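Local atomic coordinates of choline binding protein A (Lactobacillus salivarius str. Ren, PDB entry 5GT1), a protein that binds zinc through a domain of the M23 peptidase family and probably acts at the bacterial cell surface, where its repeats may bind choline. Residues W25-P28 with G33-Y36. Residues are numbered along the deposited sequence; the frame is centred on the assembly and turned at random.
Sequences WGWP and GEGY
Trp-27 lays one face of its indole along the backbone of Gly-33 and Glu-34. Trp-27 CB starts beside the Gly-33 carbonyl, 3.9 Å from Gly-33 O. With CG anti to the carbonyl carbon (chi1 -63°), the ring rises alongside the 33-36 segment: Trp-27 CG sits 3.5 Å from Gly-33 C, and CD1 meets Gly-33 CA. Trp-27 NE1 passes Glu-34 N at 3.5 Å without bonding, both being donors. The benzo half then receives Glu-34 CA over its centre, a CH-pi contact 3.7 Å from the centroid of the Trp-27 six-membered ring and 17° off the normal. Trp-27 CZ2 touches Glu-34 CB at 3.5 Å. Trp-27 CH2 ends against Glu-34 CG. Both segments belong to the loop that precedes strand 44-45 of this M23 peptidase domain; the Trp-27 side chain lies about 14 Å from the bound zinc ion, and the indole also touches Ile-167 and Ile-171 of helix 163-173 and Phe-62 of strand 56-63. With an alanine in place of Trp-27, the Gly-33/Glu-34 backbone is likely to lose its aromatic cover, with a gap opening against that helix. Glu-34 runs out extended beside the indole, its carboxylate plane 19° from the ring, and OE2 forms a salt bridge with Lys-168.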
ATOM      1  N   TRP A  25      -1.786  -3.650 -13.585  1.00 17.39           N
ATOM      2  CA  TRP A  25      -1.074  -3.341 -12.367  1.00 16.02           C
ATOM      3  C   TRP A  25      -0.090  -2.255 -12.670  1.00 14.50           C
ATOM      4  O   TRP A  25       0.270  -2.054 -13.836  1.00 13.36           O
ATOM      5  CB  TRP A  25      -0.320  -4.567 -11.921  1.00 16.46           C
ATOM      6  CG  TRP A  25      -1.175  -5.658 -11.338  1.00 16.77           C
ATOM      7  CD1 TRP A  25      -1.895  -6.646 -12.017  1.00 17.51           C
ATOM      8  CD2 TRP A  25      -1.397  -5.924  -9.915  1.00 16.89           C
ATOM      9  NE1 TRP A  25      -2.532  -7.489 -11.126  1.00 17.66           N
ATOM     10  CE2 TRP A  25      -2.272  -7.107  -9.846  1.00 17.50           C
ATOM     11  CE3 TRP A  25      -0.978  -5.314  -8.727  1.00 16.68           C
ATOM     12  CZ2 TRP A  25      -2.701  -7.633  -8.628  1.00 17.75           C
ATOM     13  CZ3 TRP A  25      -1.404  -5.858  -7.515  1.00 17.10           C
ATOM     14  CH2 TRP A  25      -2.239  -6.994  -7.466  1.00 16.92           C
ATOM     15  N   GLY A  26       0.375  -1.555 -11.632  1.00 13.47           N
ATOM     16  CA  GLY A  26       1.360  -0.482 -11.805  1.00 12.84           C
ATOM     17  C   GLY A  26       2.007  -0.162 -10.467  1.00 12.87           C
ATOM     18  O   GLY A  26       1.494  -0.541  -9.413  1.00 12.16           O
ATOM     19  N   TRP A  27       3.150   0.512 -10.504  1.00 12.39           N
ATOM     20  CA  TRP A  27       3.791   0.999  -9.274  1.00 12.48           C
ATOM     21  C   TRP A  27       3.163   2.310  -8.818  1.00 12.47           C
ATOM     22  O   TRP A  27       2.590   3.049  -9.631  1.00 12.74           O
ATOM     23  CB  TRP A  27       5.291   1.176  -9.510  1.00 12.32           C
ATOM     24  CG  TRP A  27       5.951  -0.130  -9.823  1.00 12.68           C
ATOM     25  CD1 TRP A  27       6.346  -0.618 -11.070  1.00 13.12           C
ATOM     26  CD2 TRP A  27       6.263  -1.189  -8.875  1.00 13.01           C
ATOM     27  NE1 TRP A  27       6.903  -1.876 -10.947  1.00 13.14           N
ATOM     28  CE2 TRP A  27       6.870  -2.282  -9.656  1.00 13.51           C
ATOM     29  CE3 TRP A  27       6.105  -1.344  -7.497  1.00 13.17           C
ATOM     30  CZ2 TRP A  27       7.293  -3.465  -9.059  1.00 13.46           C
ATOM     31  CZ3 TRP A  27       6.532  -2.547  -6.909  1.00 13.51           C
ATOM     32  CH2 TRP A  27       7.118  -3.576  -7.677  1.00 13.52           C
ATOM     33  N   PRO A  28       3.255   2.616  -7.519  1.00 12.58           N
ATOM     34  CA  PRO A  28       2.622   3.856  -7.035  1.00 13.00           C
ATOM     35  C   PRO A  28       3.346   5.143  -7.458  1.00 13.64           C
ATOM     36  O   PRO A  28       2.728   6.211  -7.490  1.00 12.66           O
ATOM     37  CB  PRO A  28       2.623   3.690  -5.511  1.00 12.67           C
ATOM     38  CG  PRO A  28       3.726   2.743  -5.230  1.00 12.96           C
ATOM     39  CD  PRO A  28       3.803   1.808  -6.421  1.00 12.41           C
ATOM     40  N   GLY A  33       9.272   3.225 -10.756  1.00 18.57           N
ATOM     41  CA  GLY A  33       8.878   1.839 -10.980  1.00 17.80           C
ATOM     42  C   GLY A  33       9.238   1.047  -9.742  1.00 16.32           C
ATOM     43  O   GLY A  33       9.061   1.536  -8.613  1.00 15.46           O
ATOM     44  N   GLU A  34       9.766  -0.160  -9.935  1.00 15.67           N
ATOM     45  CA  GLU A  34      10.097  -1.002  -8.792  1.00 15.51           C
ATOM     46  C   GLU A  34      11.123  -0.336  -7.874  1.00 15.16           C
ATOM     47  O   GLU A  34      10.967  -0.336  -6.648  1.00 14.99           O
ATOM     48  CB  GLU A  34      10.616  -2.376  -9.227  1.00 16.35           C
ATOM     49  CG  GLU A  34      10.866  -3.308  -8.050  1.00 17.13           C
ATOM     50  CD  GLU A  34      11.384  -4.691  -8.462  1.00 19.24           C
ATOM     51  OE1 GLU A  34      11.894  -5.412  -7.579  1.00 19.76           O
ATOM     52  OE2 GLU A  34      11.291  -5.049  -9.661  1.00 19.36           O
ATOM     53  N   GLY A  35      12.190   0.189  -8.471  1.00 14.82           N
ATOM     54  CA  GLY A  35      13.278   0.783  -7.699  1.00 14.54           C
ATOM     55  C   GLY A  35      13.890  -0.195  -6.722  1.00 14.83           C
ATOM     56  O   GLY A  35      13.928  -1.395  -6.974  1.00 15.70           O
ATOM     57  N   TYR A  36      14.364   0.313  -5.592  1.00 14.50           N
ATOM     58  CA  TYR A  36      15.083  -0.511  -4.619  1.00 15.09           C
ATOM     59  C   TYR A  36      14.552  -0.224  -3.226  1.00 14.41           C
ATOM     60  O   TYR A  36      14.138   0.908  -2.944  1.00 14.19           O
ATOM     61  CB  TYR A  36      16.586  -0.198  -4.670  1.00 15.62           C
ATOM     62  CG  TYR A  36      17.151  -0.256  -6.067  1.00 16.67           C
ATOM     63  CD1 TYR A  36      17.456  -1.488  -6.663  1.00 17.79           C
ATOM     64  CD2 TYR A  36      17.373   0.913  -6.798  1.00 16.92           C
ATOM     65  CE1 TYR A  36      17.962  -1.551  -7.960  1.00 18.50           C
ATOM     66  CE2 TYR A  36      17.897   0.865  -8.098  1.00 18.47           C
ATOM     67  CZ  TYR A  36      18.181  -0.372  -8.668  1.00 18.90           C
ATOM     68  OH  TYR A  36      18.684  -0.434  -9.948  1.00 20.22           O
TER